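Local atomic coordinates of NanU sialic acid binding protein (PDB entry 4L7T), a protein that binds sialic acid with high affinity and, as a SusD-family protein of the outer membrane, probably works together with the transporter NanO. Residues T21-I24 / A25-N28; Q293-T297 / S298-N302; N279-D282 / D283-Q287; Y29-T32 / E33-S37. All blocks are in the same frame, centred on the assembly; numbering follows the deposited sequence.

Interaction 1. Residues T21-I24 / A25-N28; sequences TSSI and ADSN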
loop_
_atom_site.group_PDB
_atom_site.type_symbol
_atom_site.label_atom_id
_atom_site.label_comp_id
_atom_site.label_asym_id
_atom_site.label_seq_id
_atom_site.Cartn_x
_atom_site.Cartn_y
_atom_site.Cartn_z
ATOM N N THR A 21 37.861 12.676 1.724
ATOM C CA THR A 21 36.868 12.155 2.667
ATOM C C THR A 21 35.625 13.059 2.773
ATOM O O THR A 21 35.211 13.501 3.863
ATOM C CB THR A 21 37.514 11.834 4.024
ATOM O OG1 THR A 21 38.034 13.039 4.589
ATOM C CG2 THR A 21 38.686 10.814 3.860
ATOM N N SER A 22 35.050 13.324 1.609
ATOM C CA SER A 22 33.784 14.054 1.478
ATOM C C SER A 22 32.627 13.205 2.040
ATOM O O SER A 22 32.499 12.050 1.691
ATOM C CB SER A 22 33.590 14.394 -0.004
ATOM O OG SER A 22 32.400 15.107 -0.259
ATOM N N SER A 23 31.817 13.769 2.945
ATOM C CA SER A 23 30.642 13.084 3.507
ATOM C C SER A 23 29.402 13.959 3.346
ATOM O O SER A 23 29.498 15.196 3.200
ATOM C CB SER A 23 30.819 12.818 5.001
ATOM O OG SER A 23 29.540 12.848 5.662
ATOM N N ILE A 24 28.233 13.325 3.436
ATOM C CA ILE A 24 27.018 14.102 3.273
ATOM C C ILE A 24 26.640 14.930 4.523
ATOM O O ILE A 24 25.756 15.800 4.437
ATOM C CB ILE A 24 25.828 13.230 2.817
ATOM C CG1 ILE A 24 25.475 12.218 3.905
ATOM C CG2 ILE A 24 26.067 12.661 1.384
ATOM C CD1 ILE A 24 24.229 11.343 3.482
ATOM N N ALA A 25 27.291 14.697 5.658
ATOM C CA ALA A 25 27.019 15.443 6.876
ATOM C C ALA A 25 27.942 16.715 7.029
ATOM O O ALA A 25 27.786 17.535 8.005
ATOM C CB ALA A 25 27.119 14.550 8.084
ATOM N N ASP A 26 28.808 16.875 6.039
ATOM C CA ASP A 26 29.793 17.994 6.023
ATOM C C ASP A 26 28.965 19.293 5.946
ATOM O O ASP A 26 28.012 19.368 5.134
ATOM C CB ASP A 26 30.755 17.922 4.809
ATOM C CG ASP A 26 31.816 16.754 4.899
ATOM O OD1 ASP A 26 32.004 16.129 5.979
ATOM O OD2 ASP A 26 32.465 16.526 3.848
ATOM N N SER A 27 29.405 20.314 6.688
ATOM C CA SER A 27 28.611 21.567 6.830
ATOM C C SER A 27 28.306 22.312 5.549
ATOM O O SER A 27 27.266 22.951 5.486
ATOM C CB SER A 27 29.187 22.481 7.892
ATOM O OG SER A 27 29.177 21.750 9.112
ATOM N N ASN A 28 29.182 22.203 4.537
ATOM C CA ASN A 28 29.012 22.927 3.271
ATOM C C ASN A 28 27.810 22.468 2.495
ATOM O O ASN A 28 27.412 23.107 1.514
ATOM C CB ASN A 28 30.313 22.886 2.420
ATOM C CG ASN A 28 30.873 21.445 2.234
ATOM O OD1 ASN A 28 31.265 20.751 3.195
ATOM N ND2 ASN A 28 30.881 21.005 1.008
HETATM O O HOH W 1 33.653 14.149 6.193
#
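The D26 carboxylate folds back under the backbone of S23: S23 N stands above the carboxylate plane, 59° out of it, and a water sits beside OD1. The group belongs to a type I beta turn running from S23 to D26, in the loop that leads to helix 33-48. The bond from S23 N to D26 OD2 measures 3.0 Å and is almost straight, with an angle of 179° at the hydrogen. CG of D26 stays beside its own backbone N (chi1 -72°), and this turns the carboxylate toward the start of the turn instead of toward S27. The closing bond of the turn, from D26 N to S23 O at 3.4 Å, is weak, so much of the polar closure rests on side chains. OD2 also lies 3.3 Å from S23 O, a pair of acceptors whose mild repulsion is probably offset by the amide of S23.

S23 contributes twice. Besides offering its N-H to D26, it turns its hydroxyl over the turn to accept from A25 N, an ST turn with OG and N 2.9 Å apart. Methyl and methylene contacts are sparse: A25 CB approaches S23 OG, and D26 OD1 approaches S23 CB. I24 and A25 lean on L108 of helix 99-115, while I24 O accepts from W30 NE1 and A25 O from K112 NZ, so the surface loop is tied to the helical body. At the rim of the carboxylate, beside OD1, one water donates both to D26 OD1, at 2.6 Å, and to T21 O, at 2.9 Å.

Interaction 2. Residues Q293-T297 / S298-N302; sequences QAYMT and STYCN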
loop_
_atom_site.group_PDB
_atom_site.type_symbol
_atom_site.label_atom_id
_atom_site.label_comp_id
_atom_site.label_asym_id
_atom_site.label_seq_id
_atom_site.Cartn_x
_atom_site.Cartn_y
_atom_site.Cartn_z
ATOM N N GLN A 293 4.735 -10.708 -23.426
ATOM C CA GLN A 293 4.260 -10.392 -24.784
ATOM C C GLN A 293 4.263 -11.630 -25.654
ATOM O O GLN A 293 3.300 -11.888 -26.385
ATOM C CB GLN A 293 5.128 -9.260 -25.371
ATOM C CG GLN A 293 4.724 -8.789 -26.786
ATOM C CD GLN A 293 5.668 -7.726 -27.255
ATOM O OE1 GLN A 293 6.833 -8.007 -27.530
ATOM N NE2 GLN A 293 5.192 -6.468 -27.289
ATOM N N ALA A 294 5.327 -12.443 -25.563
ATOM C CA ALA A 294 5.355 -13.677 -26.391
ATOM C C ALA A 294 4.086 -14.568 -26.304
ATOM O O ALA A 294 3.430 -14.820 -27.333
ATOM C CB ALA A 294 6.640 -14.486 -26.111
ATOM N N TYR A 295 3.673 -15.025 -25.093
ATOM C CA TYR A 295 2.454 -15.884 -25.068
ATOM C C TYR A 295 1.157 -15.138 -25.219
ATOM O O TYR A 295 0.129 -15.713 -25.645
ATOM C CB TYR A 295 2.397 -16.923 -23.891
ATOM C CG TYR A 295 2.347 -16.276 -22.494
ATOM C CD1 TYR A 295 1.266 -15.465 -22.123
ATOM C CD2 TYR A 295 3.371 -16.482 -21.586
ATOM C CE1 TYR A 295 1.223 -14.842 -20.827
ATOM C CE2 TYR A 295 3.331 -15.896 -20.317
ATOM C CZ TYR A 295 2.267 -15.021 -19.996
ATOM O OH TYR A 295 2.313 -14.403 -18.783
ATOM N N MET A 296 1.141 -13.843 -24.905
ATOM C CA MET A 296 -0.104 -13.085 -25.075
ATOM C C MET A 296 -0.367 -13.012 -26.588
ATOM O O MET A 296 -1.459 -13.329 -27.054
ATOM C CB MET A 296 0.014 -11.658 -24.517
ATOM C CG MET A 296 -0.037 -11.627 -22.952
ATOM S SD MET A 296 -1.711 -12.114 -22.284
ATOM C CE MET A 296 -2.539 -10.500 -22.415
ATOM N N THR A 297 0.668 -12.616 -27.328
ATOM C CA THR A 297 0.413 -12.418 -28.789
ATOM C C THR A 297 0.229 -13.746 -29.544
ATOM O O THR A 297 -0.578 -13.816 -30.505
ATOM C CB THR A 297 1.428 -11.452 -29.400
ATOM O OG1 THR A 297 2.742 -11.959 -29.202
ATOM C CG2 THR A 297 1.363 -10.140 -28.666
ATOM N N SER A 298 0.857 -14.822 -29.061
ATOM C CA SER A 298 0.815 -16.131 -29.782
ATOM C C SER A 298 -0.418 -16.976 -29.438
ATOM O O SER A 298 -0.950 -17.703 -30.264
ATOM C CB SER A 298 2.119 -16.917 -29.504
ATOM O OG SER A 298 2.138 -17.403 -28.156
ATOM N N THR A 299 -0.944 -16.832 -28.239
ATOM C CA THR A 299 -1.884 -17.848 -27.786
ATOM C C THR A 299 -3.228 -17.363 -27.331
ATOM O O THR A 299 -4.233 -18.093 -27.461
ATOM C CB THR A 299 -1.222 -18.618 -26.611
ATOM O OG1 THR A 299 0.090 -19.058 -27.014
ATOM C CG2 THR A 299 -2.075 -19.795 -26.178
ATOM N N TYR A 300 -3.266 -16.154 -26.722
ATOM C CA TYR A 300 -4.482 -15.709 -26.015
ATOM C C TYR A 300 -5.331 -14.628 -26.750
ATOM O O TYR A 300 -4.863 -13.966 -27.690
ATOM C CB TYR A 300 -4.099 -15.260 -24.575
ATOM C CG TYR A 300 -3.539 -16.453 -23.762
ATOM C CD1 TYR A 300 -4.358 -17.476 -23.370
ATOM C CD2 TYR A 300 -2.161 -16.521 -23.468
ATOM C CE1 TYR A 300 -3.836 -18.640 -22.686
ATOM C CE2 TYR A 300 -1.618 -17.628 -22.790
ATOM C CZ TYR A 300 -2.464 -18.667 -22.423
ATOM O OH TYR A 300 -1.932 -19.743 -21.731
ATOM N N CYS A 301 -6.575 -14.456 -26.325
ATOM C CA CYS A 301 -7.419 -13.476 -27.024
ATOM C C CYS A 301 -8.358 -12.797 -26.010
ATOM O O CYS A 301 -8.442 -13.229 -24.849
ATOM C CB CYS A 301 -8.217 -14.203 -28.114
ATOM S SG CYS A 301 -9.403 -15.455 -27.428
ATOM N N ASN A 302 -9.051 -11.742 -26.430
ATOM C CA ASN A 302 -10.063 -11.141 -25.563
ATOM C C ASN A 302 -11.369 -11.907 -25.624
ATOM O O ASN A 302 -11.425 -12.951 -26.233
ATOM C CB ASN A 302 -10.285 -9.647 -25.870
ATOM C CG ASN A 302 -10.909 -9.374 -27.272
ATOM O OD1 ASN A 302 -11.420 -10.279 -27.938
ATOM N ND2 ASN A 302 -10.905 -8.099 -27.677
HETATM O O HOH W 2 -3.097 -14.724 -29.750
#
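The rings of Y295 and Y300 stand nearly perpendicular, with planes at 87° and centroids 5.9 Å apart, yet they meet obliquely, as neither a stack nor a T-shaped pair. Contact is made by one side of each ring: Y295 CD1 lies 3.7 Å from Y300 CE2. The neighbouring CD2 of Y300 also comes against Y295 O, 3.3 Å away. Y295 holds CG between its backbone N and carbonyl carbon (chi1 63°), which lays the ring back toward the start of the helix and leaves its CD1 flank against Y300. T299 CG2 covers one face of the Y300 ring, near its centre, and M296 CA meets that ring near its edge.

The segment is the short helix 293-299 together with the residues that follow. Its i to i+4 bonds persist from A294 O to S298 N and from Y295 O to T299 N, the latter 3.0 Å with an angle of 137° at the hydrogen; the next, from Y300 N to M296 O, is weak at 3.4 Å. Hydroxyls on the helix surface work locally. T297 OG1 donates to Q293 O, which thereby receives both the hydroxyl and the amide of T297. S298 OG comes back to 3.0 Å from A294 O and is hydrogen-bonded as well to T299 OG1.

F70 meets both tyrosine rings, edge-to-face in the case of Y300, and E73 OE2 pairs with Y295 OH. Y300 also packs on V347 and Q349 of strand 344-350, and C301 pairs through its backbone with Y348.

Interaction 3. Residues N279-D282 / D283-Q287; sequences NMWD and DRFRQ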
loop_
_atom_site.group_PDB
_atom_site.type_symbol
_atom_site.label_atom_id
_atom_site.label_comp_id
_atom_site.label_asym_id
_atom_site.label_seq_id
_atom_site.Cartn_x
_atom_site.Cartn_y
_atom_site.Cartn_z
ATOM N N ASN A 279 11.260 3.296 -12.450
ATOM C CA ASN A 279 10.118 2.508 -12.892
ATOM C C ASN A 279 9.369 1.992 -11.643
ATOM O O ASN A 279 9.950 1.841 -10.554
ATOM C CB ASN A 279 10.613 1.260 -13.628
ATOM C CG ASN A 279 11.267 1.591 -14.968
ATOM O OD1 ASN A 279 12.422 1.173 -15.226
ATOM N ND2 ASN A 279 10.544 2.290 -15.840
ATOM N N MET A 280 8.088 1.786 -11.831
ATOM C CA MET A 280 7.185 1.387 -10.691
ATOM C C MET A 280 7.772 0.152 -10.017
ATOM O O MET A 280 8.108 -0.823 -10.675
ATOM C CB MET A 280 5.780 1.097 -11.209
ATOM C CG MET A 280 4.905 0.671 -9.982
ATOM S SD MET A 280 3.201 0.535 -10.456
ATOM C CE MET A 280 2.398 -0.390 -9.109
ATOM N N TRP A 281 7.976 0.243 -8.708
ATOM C CA TRP A 281 8.578 -0.834 -7.933
ATOM C C TRP A 281 9.956 -1.246 -8.451
ATOM O O TRP A 281 10.334 -2.407 -8.315
ATOM C CB TRP A 281 7.648 -2.075 -7.839
ATOM C CG TRP A 281 6.267 -1.808 -7.238
ATOM C CD1 TRP A 281 5.848 -0.671 -6.540
ATOM C CD2 TRP A 281 5.155 -2.723 -7.225
ATOM N NE1 TRP A 281 4.524 -0.827 -6.179
ATOM C CE2 TRP A 281 4.078 -2.066 -6.565
ATOM C CE3 TRP A 281 4.962 -4.037 -7.731
ATOM C CZ2 TRP A 281 2.803 -2.679 -6.412
ATOM C CZ3 TRP A 281 3.707 -4.645 -7.587
ATOM C CH2 TRP A 281 2.651 -3.980 -6.900
ATOM N N ASP A 282 10.714 -0.275 -8.971
ATOM C CA ASP A 282 12.074 -0.585 -9.546
ATOM C C ASP A 282 12.011 -1.779 -10.529
ATOM O O ASP A 282 12.927 -2.615 -10.525
ATOM C CB ASP A 282 13.112 -0.809 -8.454
ATOM C CG ASP A 282 14.564 -0.578 -8.958
ATOM O OD1 ASP A 282 14.699 0.006 -10.040
ATOM O OD2 ASP A 282 15.511 -0.971 -8.231
ATOM N N ASP A 283 11.013 -1.764 -11.428
ATOM C CA ASP A 283 10.706 -2.716 -12.480
ATOM C C ASP A 283 10.084 -4.011 -11.944
ATOM O O ASP A 283 9.728 -4.875 -12.743
ATOM C CB ASP A 283 11.998 -3.055 -13.296
ATOM C CG ASP A 283 11.735 -3.686 -14.574
ATOM O OD1 ASP A 283 10.870 -3.202 -15.285
ATOM O OD2 ASP A 283 12.491 -4.672 -14.909
ATOM N N ARG A 284 9.830 -4.084 -10.646
ATOM C CA ARG A 284 9.210 -5.328 -10.139
ATOM C C ARG A 284 7.691 -5.428 -10.253
ATOM O O ARG A 284 7.106 -6.498 -10.081
ATOM C CB ARG A 284 9.725 -5.556 -8.774
ATOM C CG ARG A 284 11.191 -5.893 -8.894
ATOM C CD ARG A 284 11.958 -5.674 -7.685
ATOM N NE ARG A 284 11.865 -4.311 -7.118
ATOM C CZ ARG A 284 12.533 -3.953 -6.011
ATOM N NH1 ARG A 284 13.325 -4.859 -5.411
ATOM N NH2 ARG A 284 12.442 -2.725 -5.503
ATOM N N PHE A 285 6.996 -4.339 -10.587
ATOM C CA PHE A 285 5.675 -4.550 -11.024
ATOM C C PHE A 285 5.645 -5.321 -12.385
ATOM O O PHE A 285 4.890 -6.340 -12.575
ATOM C CB PHE A 285 4.905 -3.170 -11.139
ATOM C CG PHE A 285 3.467 -3.350 -11.688
ATOM C CD1 PHE A 285 2.416 -3.846 -10.896
ATOM C CD2 PHE A 285 3.145 -3.037 -13.031
ATOM C CE1 PHE A 285 1.105 -4.005 -11.423
ATOM C CE2 PHE A 285 1.856 -3.226 -13.570
ATOM C CZ PHE A 285 0.809 -3.684 -12.752
ATOM N N ARG A 286 6.404 -4.807 -13.373
ATOM C CA ARG A 286 6.468 -5.499 -14.632
ATOM C C ARG A 286 6.899 -6.971 -14.492
ATOM O O ARG A 286 6.298 -7.833 -15.115
ATOM C CB ARG A 286 7.491 -4.783 -15.546
ATOM C CG ARG A 286 7.352 -5.207 -17.017
ATOM C CD ARG A 286 8.513 -4.660 -17.970
ATOM N NE ARG A 286 9.820 -4.934 -17.417
ATOM C CZ ARG A 286 10.497 -6.044 -17.773
ATOM N NH1 ARG A 286 9.954 -6.855 -18.620
ATOM N NH2 ARG A 286 11.674 -6.334 -17.236
ATOM N N GLN A 287 7.905 -7.188 -13.648
ATOM C CA GLN A 287 8.542 -8.538 -13.487
ATOM C C GLN A 287 7.625 -9.518 -12.698
ATOM O O GLN A 287 7.937 -10.705 -12.700
ATOM C CB GLN A 287 9.825 -8.381 -12.718
ATOM C CG GLN A 287 11.018 -7.825 -13.504
ATOM C CD GLN A 287 12.233 -7.660 -12.597
ATOM O OE1 GLN A 287 13.021 -6.746 -12.773
ATOM N NE2 GLN A 287 12.372 -8.536 -11.607
HETATM O O HOH W 3 7.520 -2.126 -13.058
#
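W281 O is the main acceptor here, taking two N-H groups of R284 from opposite faces of its carbonyl plane. R284 NE reaches it at 2.7 Å in an almost straight bond (177°), with the oxygen lying in the guanidinium plane, while R284 N comes from well above the carbonyl plane at 2.9 Å. A bend at chi3 (-55°) brings NE back onto this oxygen. M280 O receives only a weak bond from D283 N, but a water also donates to it and in turn accepts from R286 N.

The charge of D283 is met within the first helical turn. R286 grips D283 side-on, NE to OD1 at 2.9 Å and NH2 to OD2 at 3.0 Å, and both oxygens are approached on their syn side. D282 OD2 stays well out of the R284 guanidinium plane, a loose electrostatic neighbour.

The apolar half is a T-shaped pair in which the edge of F285 points at the six-membered ring of W281, centroids 5.5 Å apart; M280 SD adds an oblique Met-aromatic contact to F285. This tight turn opens helix 284-289, with W281 stacked on F55 of helix 51-58 and set edge-to-face with Y383 of strand 383-387.

Interaction 4. Residues Y29-T32 / E33-S37; sequences YWKT and EAQFS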
loop_
_atom_site.group_PDB
_atom_site.type_symbol
_atom_site.label_atom_id
_atom_site.label_comp_id
_atom_site.label_asym_id
_atom_site.label_seq_id
_atom_site.Cartn_x
_atom_site.Cartn_y
_atom_site.Cartn_z
ATOM N N TYR A 29 27.244 21.309 2.899
ATOM C CA TYR A 29 26.048 20.800 2.200
ATOM C C TYR A 29 24.801 21.208 2.929
ATOM O O TYR A 29 23.717 20.819 2.508
ATOM C CB TYR A 29 26.053 19.239 1.972
ATOM C CG TYR A 29 27.296 18.788 1.246
ATOM C CD1 TYR A 29 27.532 19.211 -0.060
ATOM C CD2 TYR A 29 28.269 18.000 1.900
ATOM C CE1 TYR A 29 28.719 18.867 -0.730
ATOM C CE2 TYR A 29 29.465 17.625 1.234
ATOM C CZ TYR A 29 29.660 18.049 -0.087
ATOM O OH TYR A 29 30.816 17.719 -0.782
ATOM N N TRP A 30 24.952 21.961 4.012
ATOM C CA TRP A 30 23.763 22.483 4.732
ATOM C C TRP A 30 23.787 24.015 4.920
ATOM O O TRP A 30 23.424 24.488 5.994
ATOM C CB TRP A 30 23.716 21.811 6.093
ATOM C CG TRP A 30 23.783 20.288 5.921
ATOM C CD1 TRP A 30 24.918 19.489 5.786
ATOM C CD2 TRP A 30 22.651 19.392 5.806
ATOM N NE1 TRP A 30 24.546 18.164 5.627
ATOM C CE2 TRP A 30 23.172 18.070 5.664
ATOM C CE3 TRP A 30 21.260 19.580 5.841
ATOM C CZ2 TRP A 30 22.329 16.930 5.509
ATOM C CZ3 TRP A 30 20.419 18.448 5.738
ATOM C CH2 TRP A 30 20.963 17.140 5.551
ATOM N N LYS A 31 24.219 24.738 3.907
ATOM C CA LYS A 31 24.405 26.218 4.069
ATOM C C LYS A 31 23.236 27.030 3.579
ATOM O O LYS A 31 23.160 28.222 3.913
ATOM C CB LYS A 31 25.625 26.695 3.242
ATOM C CG LYS A 31 26.949 26.220 3.724
ATOM C CD LYS A 31 27.206 26.598 5.134
ATOM C CE LYS A 31 28.622 26.223 5.569
ATOM N NZ LYS A 31 29.037 27.043 6.735
ATOM N N THR A 32 22.325 26.442 2.805
ATOM C CA THR A 32 21.250 27.209 2.161
ATOM C C THR A 32 19.963 26.449 2.320
ATOM O O THR A 32 19.980 25.219 2.456
ATOM C CB THR A 32 21.461 27.510 0.657
ATOM O OG1 THR A 32 21.385 26.293 -0.133
ATOM C CG2 THR A 32 22.851 28.133 0.415
ATOM N N GLU A 33 18.848 27.173 2.333
ATOM C CA GLU A 33 17.548 26.511 2.184
ATOM C C GLU A 33 17.484 25.545 0.961
ATOM O O GLU A 33 16.873 24.429 1.058
ATOM C CB GLU A 33 16.466 27.572 2.025
ATOM C CG GLU A 33 15.077 26.979 2.315
ATOM C CD GLU A 33 14.394 26.337 1.142
ATOM O OE1 GLU A 33 14.690 26.640 -0.071
ATOM O OE2 GLU A 33 13.485 25.473 1.444
ATOM N N ALA A 34 18.056 25.934 -0.184
ATOM C CA ALA A 34 17.953 25.116 -1.393
ATOM C C ALA A 34 18.601 23.752 -1.208
ATOM O O ALA A 34 18.080 22.742 -1.708
ATOM C CB ALA A 34 18.542 25.821 -2.602
ATOM N N GLN A 35 19.697 23.724 -0.490
ATOM C CA GLN A 35 20.308 22.426 -0.041
ATOM C C GLN A 35 19.372 21.514 0.829
ATOM O O GLN A 35 19.316 20.267 0.589
ATOM C CB GLN A 35 21.647 22.672 0.685
ATOM C CG GLN A 35 22.760 23.174 -0.302
ATOM C CD GLN A 35 24.022 23.598 0.463
ATOM O OE1 GLN A 35 23.961 24.211 1.516
ATOM N NE2 GLN A 35 25.204 23.150 -0.048
ATOM N N PHE A 36 18.697 22.098 1.841
ATOM C CA PHE A 36 17.760 21.332 2.670
ATOM C C PHE A 36 16.621 20.837 1.758
ATOM O O PHE A 36 16.184 19.665 1.892
ATOM C CB PHE A 36 17.155 22.190 3.795
ATOM C CG PHE A 36 18.007 22.306 5.034
ATOM C CD1 PHE A 36 17.873 21.477 6.171
ATOM C CD2 PHE A 36 19.013 23.315 5.067
ATOM C CE1 PHE A 36 18.630 21.639 7.329
ATOM C CE2 PHE A 36 19.804 23.504 6.163
ATOM C CZ PHE A 36 19.674 22.651 7.330
ATOM N N SER A 37 16.123 21.660 0.849
ATOM C CA SER A 37 15.127 21.172 -0.098
ATOM C C SER A 37 15.650 19.937 -0.881
ATOM O O SER A 37 14.942 18.906 -1.062
ATOM C CB SER A 37 14.651 22.274 -1.005
ATOM O OG SER A 37 13.598 21.871 -1.847
#
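Two torsion settings join Q35 to T32. The Q35 chain stays extended beyond CG (chi2 172°) and carries OE1 back beneath the residues preceding the helix, while T32 holds OG1 between its backbone N and carbonyl carbon (chi1 68°), turned toward the first helical turn. T32 OG1 accepts from Q35 N at 3.1 Å with an angle of 165°, and Q35 OE1 returns a weak bond to T32 N, also 3.1 Å. This reciprocal pair is a capping box at the start of helix 33-48, with T32 as N-cap. OE1 also approaches K31 N, at a distance so short that its exact value is doubtful, and the other end of the same amide, NE2, donates to N28 O. With partners at both ends, the amide is probably restrained in its rotation.

On the inner side W30 and F36 form a T-shaped pair: the edge of the indole points to one face of F36, planes at 73° and centroids 5.2 Å apart. W30 CE3 lies 3.7 Å from F36 CE1, offset toward the rim of the ring. T32 O sits at the edge of F36, 3.4 Å from CD2, besides accepting weakly from F36 N. The pair packs against helix 99-115, where K112 makes a cation-pi contact with W30.

Overall arrangement
Along the chain the order is interaction 1, interaction 4, interaction 3 and interaction 2. The first two are consecutive and touch: residues 21-28 form the loop leading to helix 33-48 and residues 29-37 the end of that loop and the first turn of the helix, joined by hydrogen bonds from the loop to the Q35 and W30 side chains, with centres 13 Å apart. Both pack on helix 99-115, far from the chain's centre. Interactions 3 and 2 lie on successive helices, 284-289 and 293-299. Their centres are 21 Å apart and their nearest atoms about 8 Å. Interactions 1 and 2 are 54 Å apart between centres and both peripheral, while interaction 3 lies nearer the middle, 15 Å from the chain's centre, so the contacts are spread across this largely helical SusD-like fold.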